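Local coordinates for mitochondrial RNA-binding protein 2 (Trypanosoma brucei, PDB 2GIA) that binds guide RNA together with its partner MRP1 and probably acts as a matchmaker that helps bring RNA strands together in mitochondrial RNA editing, at residues P44-N52 with V166-L176; F105-K115 with F127-F137. All coordinates share one frame; numbering follows the deposited sequence.

Interaction 1 of 2, residues P44-N52 with V166-L176; sequences PAFDVVHWN and VEFDVAESLML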
loop_
_atom_site.group_PDB
_atom_site.type_symbol
_atom_site.label_atom_id
_atom_site.label_comp_id
_atom_site.label_asym_id
_atom_site.label_seq_id
_atom_site.Cartn_x
_atom_site.Cartn_y
_atom_site.Cartn_z
ATOM N N PRO D 44 -10.748 -12.412 6.925
ATOM C CA PRO D 44 -9.363 -12.205 6.468
ATOM C C PRO D 44 -8.514 -12.569 7.703
ATOM O O PRO D 44 -8.889 -12.233 8.833
ATOM C CB PRO D 44 -9.316 -10.707 6.189
ATOM C CG PRO D 44 -10.691 -10.450 5.637
ATOM C CD PRO D 44 -11.615 -11.271 6.583
ATOM N N ALA D 45 -7.365 -13.203 7.520
ATOM C CA ALA D 45 -6.591 -13.631 8.705
ATOM C C ALA D 45 -5.193 -14.108 8.351
ATOM O O ALA D 45 -4.851 -14.304 7.190
ATOM C CB ALA D 45 -7.331 -14.844 9.354
ATOM N N PHE D 46 -4.372 -14.280 9.364
ATOM C CA PHE D 46 -3.076 -14.940 9.153
ATOM C C PHE D 46 -2.825 -15.756 10.426
ATOM O O PHE D 46 -3.423 -15.482 11.456
ATOM C CB PHE D 46 -1.899 -13.998 8.871
ATOM C CG PHE D 46 -1.506 -13.109 10.015
ATOM C CD1 PHE D 46 -0.403 -13.431 10.813
ATOM C CD2 PHE D 46 -2.214 -11.917 10.272
ATOM C CE1 PHE D 46 0.004 -12.591 11.860
ATOM C CE2 PHE D 46 -1.802 -11.062 11.327
ATOM C CZ PHE D 46 -0.697 -11.407 12.115
ATOM N N ASP D 47 -1.961 -16.765 10.355
ATOM C CA ASP D 47 -1.700 -17.603 11.532
ATOM C C ASP D 47 -0.306 -17.380 12.053
ATOM O O ASP D 47 0.627 -17.201 11.238
ATOM C CB ASP D 47 -1.819 -19.075 11.146
ATOM C CG ASP D 47 -3.108 -19.392 10.467
ATOM O OD1 ASP D 47 -4.157 -18.921 10.946
ATOM O OD2 ASP D 47 -3.086 -20.127 9.449
ATOM N N VAL D 48 -0.135 -17.404 13.379
ATOM C CA VAL D 48 1.194 -17.275 13.976
ATOM C C VAL D 48 1.330 -18.688 14.573
ATOM O O VAL D 48 0.688 -19.025 15.566
ATOM C CB VAL D 48 1.257 -16.191 15.078
ATOM C CG1 VAL D 48 2.651 -16.248 15.814
ATOM C CG2 VAL D 48 1.110 -14.784 14.440
ATOM N N VAL D 49 2.155 -19.512 13.929
ATOM C CA VAL D 49 2.294 -20.911 14.296
ATOM C C VAL D 49 3.544 -21.213 15.109
ATOM O O VAL D 49 4.661 -20.953 14.668
ATOM C CB VAL D 49 2.271 -21.771 13.016
ATOM C CG1 VAL D 49 2.095 -23.249 13.367
ATOM C CG2 VAL D 49 1.151 -21.296 12.080
ATOM N N HIS D 50 3.346 -21.763 16.299
ATOM C CA HIS D 50 4.465 -22.099 17.181
ATOM C C HIS D 50 4.325 -23.537 17.724
ATOM O O HIS D 50 4.213 -23.756 18.936
ATOM C CB HIS D 50 4.541 -21.100 18.342
ATOM C CG HIS D 50 4.785 -19.682 17.911
ATOM N ND1 HIS D 50 5.506 -19.355 16.776
ATOM C CD2 HIS D 50 4.475 -18.505 18.508
ATOM C CE1 HIS D 50 5.637 -18.042 16.701
ATOM N NE2 HIS D 50 5.021 -17.501 17.741
ATOM N N TRP D 51 4.292 -24.492 16.798
ATOM C CA TRP D 51 4.169 -25.914 17.107
ATOM C C TRP D 51 5.407 -26.430 17.827
ATOM O O TRP D 51 6.514 -25.920 17.654
ATOM C CB TRP D 51 4.031 -26.722 15.824
ATOM C CG TRP D 51 2.804 -26.493 15.023
ATOM C CD1 TRP D 51 2.713 -26.520 13.666
ATOM C CD2 TRP D 51 1.477 -26.323 15.512
ATOM N NE1 TRP D 51 1.407 -26.386 13.274
ATOM C CE2 TRP D 51 0.623 -26.261 14.388
ATOM C CE3 TRP D 51 0.921 -26.218 16.790
ATOM C CZ2 TRP D 51 -0.762 -26.097 14.500
ATOM C CZ3 TRP D 51 -0.459 -26.057 16.904
ATOM C CH2 TRP D 51 -1.282 -25.999 15.761
ATOM N N ASN D 52 5.211 -27.476 18.614
ATOM C CA ASN D 52 6.306 -28.093 19.334
ATOM C C ASN D 52 5.909 -29.517 19.678
ATOM O O ASN D 52 5.289 -29.744 20.708
ATOM C CB ASN D 52 6.615 -27.322 20.614
ATOM C CG ASN D 52 7.778 -27.929 21.383
ATOM O OD1 ASN D 52 8.864 -28.114 20.839
ATOM N ND2 ASN D 52 7.553 -28.244 22.651
ATOM N N VAL D 166 2.498 -14.644 23.273
ATOM C CA VAL D 166 2.806 -14.992 21.885
ATOM C C VAL D 166 3.915 -14.048 21.429
ATOM O O VAL D 166 3.751 -12.833 21.473
ATOM C CB VAL D 166 1.580 -14.844 20.944
ATOM C CG1 VAL D 166 1.996 -15.120 19.486
ATOM C CG2 VAL D 166 0.494 -15.845 21.342
ATOM N N GLU D 167 5.050 -14.618 21.036
ATOM C CA GLU D 167 6.187 -13.855 20.557
ATOM C C GLU D 167 6.008 -13.658 19.038
ATOM O O GLU D 167 5.590 -14.573 18.324
ATOM C CB GLU D 167 7.507 -14.627 20.775
ATOM C CG GLU D 167 7.912 -14.878 22.245
ATOM C CD GLU D 167 7.991 -13.603 23.061
ATOM O OE1 GLU D 167 8.151 -12.499 22.485
ATOM O OE2 GLU D 167 7.899 -13.698 24.295
ATOM N N PHE D 168 6.331 -12.472 18.559
ATOM C CA PHE D 168 6.247 -12.184 17.140
ATOM C C PHE D 168 7.669 -11.906 16.668
ATOM O O PHE D 168 8.248 -10.899 17.085
ATOM C CB PHE D 168 5.402 -10.924 16.895
ATOM C CG PHE D 168 3.923 -11.136 17.061
ATOM C CD1 PHE D 168 3.081 -11.186 15.939
ATOM C CD2 PHE D 168 3.370 -11.299 18.337
ATOM C CE1 PHE D 168 1.703 -11.396 16.099
ATOM C CE2 PHE D 168 1.995 -11.514 18.515
ATOM C CZ PHE D 168 1.156 -11.560 17.401
ATOM N N ASP D 169 8.239 -12.769 15.837
ATOM C CA ASP D 169 9.582 -12.490 15.316
ATOM C C ASP D 169 9.493 -11.424 14.197
ATOM O O ASP D 169 8.442 -10.818 13.992
ATOM C CB ASP D 169 10.296 -13.782 14.835
ATOM C CG ASP D 169 9.685 -14.397 13.568
ATOM O OD1 ASP D 169 8.866 -13.751 12.882
ATOM O OD2 ASP D 169 10.046 -15.554 13.244
ATOM N N VAL D 170 10.598 -11.157 13.515
ATOM C CA VAL D 170 10.614 -10.120 12.490
ATOM C C VAL D 170 9.557 -10.309 11.415
ATOM O O VAL D 170 8.919 -9.342 11.017
ATOM C CB VAL D 170 11.969 -10.019 11.802
ATOM C CG1 VAL D 170 11.925 -8.968 10.704
ATOM C CG2 VAL D 170 13.006 -9.653 12.814
ATOM N N ALA D 171 9.404 -11.531 10.935
ATOM C CA ALA D 171 8.406 -11.825 9.899
ATOM C C ALA D 171 6.987 -11.694 10.431
ATOM O O ALA D 171 6.139 -11.088 9.799
ATOM C CB ALA D 171 8.616 -13.240 9.332
ATOM N N GLU D 172 6.721 -12.296 11.580
ATOM C CA GLU D 172 5.377 -12.264 12.171
ATOM C C GLU D 172 4.910 -10.863 12.537
ATOM O O GLU D 172 3.711 -10.552 12.429
ATOM C CB GLU D 172 5.353 -13.201 13.410
ATOM C CG GLU D 172 5.657 -14.642 12.986
ATOM C CD GLU D 172 6.100 -15.584 14.155
ATOM O OE1 GLU D 172 6.614 -15.094 15.183
ATOM O OE2 GLU D 172 5.935 -16.813 14.010
ATOM N N SER D 173 5.844 -10.016 12.962
ATOM C CA SER D 173 5.531 -8.654 13.330
ATOM C C SER D 173 5.189 -7.867 12.061
ATOM O O SER D 173 4.265 -7.055 12.052
ATOM C CB SER D 173 6.740 -8.007 14.006
ATOM O OG SER D 173 6.998 -8.655 15.237
ATOM N N LEU D 174 5.965 -8.101 11.002
ATOM C CA LEU D 174 5.709 -7.433 9.715
ATOM C C LEU D 174 4.331 -7.881 9.235
ATOM O O LEU D 174 3.539 -7.081 8.757
ATOM C CB LEU D 174 6.792 -7.856 8.705
ATOM C CG LEU D 174 6.758 -7.212 7.320
ATOM C CD1 LEU D 174 6.603 -5.702 7.468
ATOM C CD2 LEU D 174 8.082 -7.534 6.577
ATOM N N MET D 175 4.035 -9.174 9.365
ATOM C CA MET D 175 2.725 -9.665 8.970
ATOM C C MET D 175 1.620 -8.966 9.737
ATOM O O MET D 175 0.618 -8.589 9.155
ATOM C CB MET D 175 2.598 -11.170 9.199
ATOM C CG MET D 175 3.418 -11.995 8.226
ATOM S SD MET D 175 3.443 -13.775 8.665
ATOM C CE MET D 175 1.811 -14.058 8.200
ATOM N N LEU D 176 1.803 -8.787 11.046
ATOM C CA LEU D 176 0.773 -8.118 11.840
ATOM C C LEU D 176 0.655 -6.643 11.413
ATOM O O LEU D 176 -0.449 -6.121 11.328
ATOM C CB LEU D 176 1.112 -8.224 13.348
ATOM C CG LEU D 176 0.104 -7.554 14.300
ATOM C CD1 LEU D 176 -1.255 -8.276 14.231
ATOM C CD2 LEU D 176 0.673 -7.568 15.726
HETATM O O HOH W 1 4.365 -18.107 12.271
#
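Val-166 lays CG1 against CG1 of Val-48, 3.9 Å away. The carbonyl O of Glu-167 lies in the ring plane of His-50 and accepts from its NE2 at 3.0 Å (N-H...O 159°), which helps to fix the rotation of the imidazole; the carboxylate turns to Thr-138. The ring of Phe-168 follows, its CE1 3.8 Å from CG2 of Val-48. The strand ends there, and Asp-169 is the N-cap of the helix. Its OD1 takes the N-H of Glu-172, while Glu-172 OE1 accepts from Asp-169 N at 2.9 Å, a capping box where a sheet of this Whirly-like fold passes into helix 170-187. The box also steadies the carboxylate of Glu-172, whose OE2 sits 3.0 Å from CE1 of His-50 at the ring edge and receives a bond from a water that accepts from Val-49 N. One turn on, Met-175 lays CB over a face of the Phe-46 ring, which is turned to the helix by holding CG between N and carbonyl carbon (chi1 67°). Met-175 CE comes to 3.5 Å from Phe-46 CD1, the sulfur oblique to the ring, a Met-aromatic contact. Leu-176 CD1 closes on Phe-46 CZ at 3.8 Å.

Interaction 2 of 2, residues F105-K115 with F127-F137; sequences FLAVLEGRSEK and FTPNPAAPYTF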
loop_
_atom_site.group_PDB
_atom_site.type_symbol
_atom_site.label_atom_id
_atom_site.label_comp_id
_atom_site.label_asym_id
_atom_site.label_seq_id
_atom_site.Cartn_x
_atom_site.Cartn_y
_atom_site.Cartn_z
ATOM N N PHE D 105 -1.986 -0.445 18.325
ATOM C CA PHE D 105 -1.068 -1.545 18.034
ATOM C C PHE D 105 -0.117 -1.078 16.931
ATOM O O PHE D 105 1.082 -1.331 17.005
ATOM C CB PHE D 105 -1.839 -2.774 17.562
ATOM C CG PHE D 105 -2.256 -3.696 18.707
ATOM C CD1 PHE D 105 -1.523 -4.844 18.985
ATOM C CD2 PHE D 105 -3.348 -3.382 19.500
ATOM C CE1 PHE D 105 -1.895 -5.688 20.073
ATOM C CE2 PHE D 105 -3.733 -4.213 20.587
ATOM C CZ PHE D 105 -3.002 -5.353 20.860
ATOM N N LEU D 106 -0.648 -0.397 15.906
ATOM C CA LEU D 106 0.212 0.078 14.818
ATOM C C LEU D 106 1.271 1.005 15.385
ATOM O O LEU D 106 2.446 0.978 14.961
ATOM C CB LEU D 106 -0.629 0.804 13.710
ATOM C CG LEU D 106 -1.366 -0.224 12.816
ATOM C CD1 LEU D 106 -2.414 0.514 11.950
ATOM C CD2 LEU D 106 -0.367 -0.986 11.905
ATOM N N ALA D 107 0.875 1.846 16.349
ATOM C CA ALA D 107 1.847 2.780 16.905
ATOM C C ALA D 107 3.037 2.044 17.535
ATOM O O ALA D 107 4.166 2.534 17.471
ATOM C CB ALA D 107 1.179 3.729 17.923
ATOM N N VAL D 108 2.793 0.869 18.118
ATOM C CA VAL D 108 3.879 0.100 18.718
ATOM C C VAL D 108 4.731 -0.537 17.606
ATOM O O VAL D 108 5.958 -0.420 17.616
ATOM C CB VAL D 108 3.335 -0.995 19.693
ATOM C CG1 VAL D 108 4.486 -1.938 20.162
ATOM C CG2 VAL D 108 2.662 -0.308 20.926
ATOM N N LEU D 109 4.081 -1.166 16.626
ATOM C CA LEU D 109 4.791 -1.801 15.512
ATOM C C LEU D 109 5.638 -0.791 14.730
ATOM O O LEU D 109 6.704 -1.121 14.237
ATOM C CB LEU D 109 3.766 -2.461 14.546
ATOM C CG LEU D 109 3.009 -3.641 15.187
ATOM C CD1 LEU D 109 1.713 -4.023 14.449
ATOM C CD2 LEU D 109 3.950 -4.823 15.180
ATOM N N GLU D 110 5.174 0.443 14.650
ATOM C CA GLU D 110 5.886 1.444 13.858
ATOM C C GLU D 110 6.893 2.241 14.666
ATOM O O GLU D 110 7.490 3.170 14.147
ATOM C CB GLU D 110 4.869 2.376 13.122
ATOM C CG GLU D 110 4.029 1.607 12.087
ATOM C CD GLU D 110 2.879 2.429 11.552
ATOM O OE1 GLU D 110 2.943 3.665 11.688
ATOM O OE2 GLU D 110 1.919 1.857 10.989
ATOM N N GLY D 111 7.039 1.880 15.943
ATOM C CA GLY D 111 8.032 2.502 16.813
ATOM C C GLY D 111 7.708 3.821 17.467
ATOM O O GLY D 111 8.568 4.436 18.074
ATOM N N ARG D 112 6.467 4.258 17.367
ATOM C CA ARG D 112 6.091 5.519 17.954
ATOM C C ARG D 112 5.677 5.360 19.420
ATOM O O ARG D 112 5.817 6.292 20.207
ATOM C CB ARG D 112 4.953 6.149 17.129
ATOM C CG ARG D 112 4.538 7.519 17.602
ATOM C CD ARG D 112 3.344 8.033 16.812
ATOM N NE ARG D 112 3.691 8.459 15.456
ATOM C CZ ARG D 112 4.164 9.669 15.179
ATOM N NH1 ARG D 112 4.356 10.541 16.167
ATOM N NH2 ARG D 112 4.367 10.047 13.926
ATOM N N SER D 113 5.200 4.174 19.786
ATOM C CA SER D 113 4.753 3.917 21.148
ATOM C C SER D 113 5.495 2.714 21.713
ATOM O O SER D 113 5.844 1.780 20.974
ATOM C CB SER D 113 3.243 3.674 21.165
ATOM O OG SER D 113 2.858 2.864 22.256
ATOM N N GLU D 114 5.768 2.731 23.019
ATOM C CA GLU D 114 6.502 1.606 23.592
ATOM C C GLU D 114 5.563 0.544 24.129
ATOM O O GLU D 114 6.000 -0.545 24.507
ATOM C CB GLU D 114 7.455 2.082 24.701
ATOM C CG GLU D 114 8.785 2.693 24.196
ATOM C CD GLU D 114 9.534 1.786 23.203
ATOM O OE1 GLU D 114 9.224 1.835 21.993
ATOM O OE2 GLU D 114 10.430 1.017 23.615
ATOM N N LYS D 115 4.275 0.847 24.161
ATOM C CA LYS D 115 3.318 -0.123 24.666
ATOM C C LYS D 115 1.858 0.187 24.409
ATOM O O LYS D 115 1.462 1.342 24.295
ATOM C CB LYS D 115 3.495 -0.301 26.197
ATOM C CG LYS D 115 2.317 -1.036 26.860
ATOM C CD LYS D 115 2.632 -1.494 28.293
ATOM C CE LYS D 115 2.658 -0.346 29.295
ATOM N NZ LYS D 115 3.741 0.627 29.026
ATOM N N PHE D 127 1.118 -5.244 24.603
ATOM C CA PHE D 127 1.835 -5.564 23.373
ATOM C C PHE D 127 2.982 -4.569 23.407
ATOM O O PHE D 127 2.763 -3.373 23.401
ATOM C CB PHE D 127 0.940 -5.331 22.122
ATOM C CG PHE D 127 1.596 -5.727 20.837
ATOM C CD1 PHE D 127 1.670 -7.074 20.470
ATOM C CD2 PHE D 127 2.175 -4.767 20.008
ATOM C CE1 PHE D 127 2.320 -7.481 19.285
ATOM C CE2 PHE D 127 2.824 -5.147 18.836
ATOM C CZ PHE D 127 2.898 -6.515 18.467
ATOM N N THR D 128 4.201 -5.085 23.393
ATOM C CA THR D 128 5.370 -4.255 23.507
ATOM C C THR D 128 6.495 -4.799 22.658
ATOM O O THR D 128 6.461 -5.965 22.233
ATOM C CB THR D 128 5.838 -4.296 24.983
ATOM O OG1 THR D 128 6.116 -5.659 25.319
ATOM C CG2 THR D 128 4.718 -3.837 25.922
ATOM N N PRO D 129 7.518 -3.970 22.398
ATOM C CA PRO D 129 8.661 -4.430 21.604
ATOM C C PRO D 129 9.440 -5.417 22.482
ATOM O O PRO D 129 9.424 -5.323 23.715
ATOM C CB PRO D 129 9.500 -3.173 21.373
ATOM C CG PRO D 129 8.629 -2.043 21.738
ATOM C CD PRO D 129 7.552 -2.521 22.640
ATOM N N ASN D 130 10.107 -6.369 21.856
ATOM C CA ASN D 130 10.903 -7.322 22.616
ATOM C C ASN D 130 12.355 -6.849 22.516
ATOM O O ASN D 130 12.916 -6.766 21.430
ATOM C CB ASN D 130 10.772 -8.735 22.047
ATOM C CG ASN D 130 11.598 -9.740 22.828
ATOM O OD1 ASN D 130 12.547 -9.358 23.522
ATOM N ND2 ASN D 130 11.250 -11.025 22.722
ATOM N N PRO D 131 12.975 -6.522 23.659
ATOM C CA PRO D 131 14.363 -6.052 23.749
ATOM C C PRO D 131 15.375 -6.978 23.071
ATOM O O PRO D 131 16.381 -6.516 22.547
ATOM C CB PRO D 131 14.622 -5.994 25.260
ATOM C CG PRO D 131 13.271 -5.812 25.859
ATOM C CD PRO D 131 12.359 -6.643 24.995
ATOM N N ALA D 132 15.111 -8.282 23.112
ATOM C CA ALA D 132 15.998 -9.295 22.545
ATOM C C ALA D 132 16.416 -9.119 21.083
ATOM O O ALA D 132 17.479 -9.598 20.692
ATOM C CB ALA D 132 15.367 -10.678 22.719
ATOM N N ALA D 133 15.592 -8.451 20.269
ATOM C CA ALA D 133 15.913 -8.290 18.858
ATOM C C ALA D 133 15.100 -7.151 18.212
ATOM O O ALA D 133 13.912 -6.992 18.501
ATOM C CB ALA D 133 15.637 -9.607 18.142
ATOM N N PRO D 134 15.731 -6.346 17.342
ATOM C CA PRO D 134 14.978 -5.251 16.718
ATOM C C PRO D 134 13.818 -5.779 15.894
ATOM O O PRO D 134 13.865 -6.879 15.333
ATOM C CB PRO D 134 16.018 -4.554 15.828
ATOM C CG PRO D 134 17.313 -4.871 16.491
ATOM C CD PRO D 134 17.136 -6.329 16.893
ATOM N N TYR D 135 12.768 -4.976 15.826
ATOM C CA TYR D 135 11.616 -5.342 15.036
ATOM C C TYR D 135 10.887 -6.605 15.494
ATOM O O TYR D 135 10.254 -7.262 14.669
ATOM C CB TYR D 135 12.050 -5.487 13.569
ATOM C CG TYR D 135 12.717 -4.225 13.024
ATOM C CD1 TYR D 135 12.021 -3.019 12.979
ATOM C CD2 TYR D 135 14.057 -4.226 12.619
ATOM C CE1 TYR D 135 12.627 -1.851 12.558
ATOM C CE2 TYR D 135 14.685 -3.041 12.191
ATOM C CZ TYR D 135 13.959 -1.864 12.165
ATOM O OH TYR D 135 14.539 -0.689 11.741
ATOM N N THR D 136 10.985 -6.961 16.780
ATOM C CA THR D 136 10.269 -8.140 17.310
ATOM C C THR D 136 9.415 -7.618 18.459
ATOM O O THR D 136 9.749 -6.618 19.103
ATOM C CB THR D 136 11.201 -9.291 17.824
ATOM O OG1 THR D 136 11.952 -8.841 18.958
ATOM C CG2 THR D 136 12.150 -9.753 16.701
ATOM N N PHE D 137 8.305 -8.302 18.702
ATOM C CA PHE D 137 7.353 -7.839 19.683
ATOM C C PHE D 137 6.790 -8.985 20.488
ATOM O O PHE D 137 6.923 -10.144 20.096
ATOM C CB PHE D 137 6.217 -7.111 18.964
ATOM C CG PHE D 137 6.679 -5.900 18.209
ATOM C CD1 PHE D 137 6.632 -4.637 18.794
ATOM C CD2 PHE D 137 7.249 -6.029 16.945
ATOM C CE1 PHE D 137 7.156 -3.515 18.126
ATOM C CE2 PHE D 137 7.772 -4.915 16.273
ATOM C CZ PHE D 137 7.726 -3.662 16.862
#
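Phe-127 swings its ring out from the strand with CG trans to the backbone N (chi1 -176°), while Val-108 sends CG1 out on the corresponding branch (chi1 172°); Phe-127 CD2 lies 3.7 Å from Val-108 CG1. The same CG1 lies 3.7 Å from CE1 of Phe-137, which makes Val-108 a wedge between two aromatic rings on the adjacent strands 123-129 and 137-145. Phe-105 crosses Phe-127 obliquely, with CE1 3.5 Å from CB of Phe-127 and the ring planes 40° apart. Leu-109 serves both rings with one methyl: CD2 sits over a face of Phe-137, 4.0 Å from its centroid, and meets Phe-127 at its edge. Beyond this apolar patch the helix stops in a Schellman motif at Gly-111, and an ST turn, Ser-113 OG accepting from Lys-115 N, bends the chain back beside the strand. There CA of Lys-115 approaches the carbonyl O of Phe-127 at 3.5 Å, its aliphatic chain runs alongside CG2 of Thr-128, and Glu-114 O comes to 3.1 Å from CD of Pro-129. Helix 101-109 packs on the sheet of strands 116-119, 123-129, 137-145 and 160-168, with Val-116 touching Phe-105, Val-108 and Phe-127, while helix 170-187 adds Leu-176 against Phe-127 and Leu-180 against Phe-105.

In the fold
From the N terminus, 44-52 holds strand 45-50, outermost in its sheet within this chain, where Ala-45 makes backbone hydrogen bonds to the MRP1 chain. It waits more than a hundred residues for 166-176, so interaction 1 closes a long loop. Within it, interaction 2 closes a short one of eleven residues, 105-115 with 127-137, and the two nest without crossing. Interaction 1 ties the first sheet to strand 160-168 of the second sheet and to helix 170-187; interaction 2 ties helix 101-109 to the second sheet. They meet where Phe-168 N lies 2.9 Å from Phe-137 O, a probable hydrogen bond between neighbouring strands.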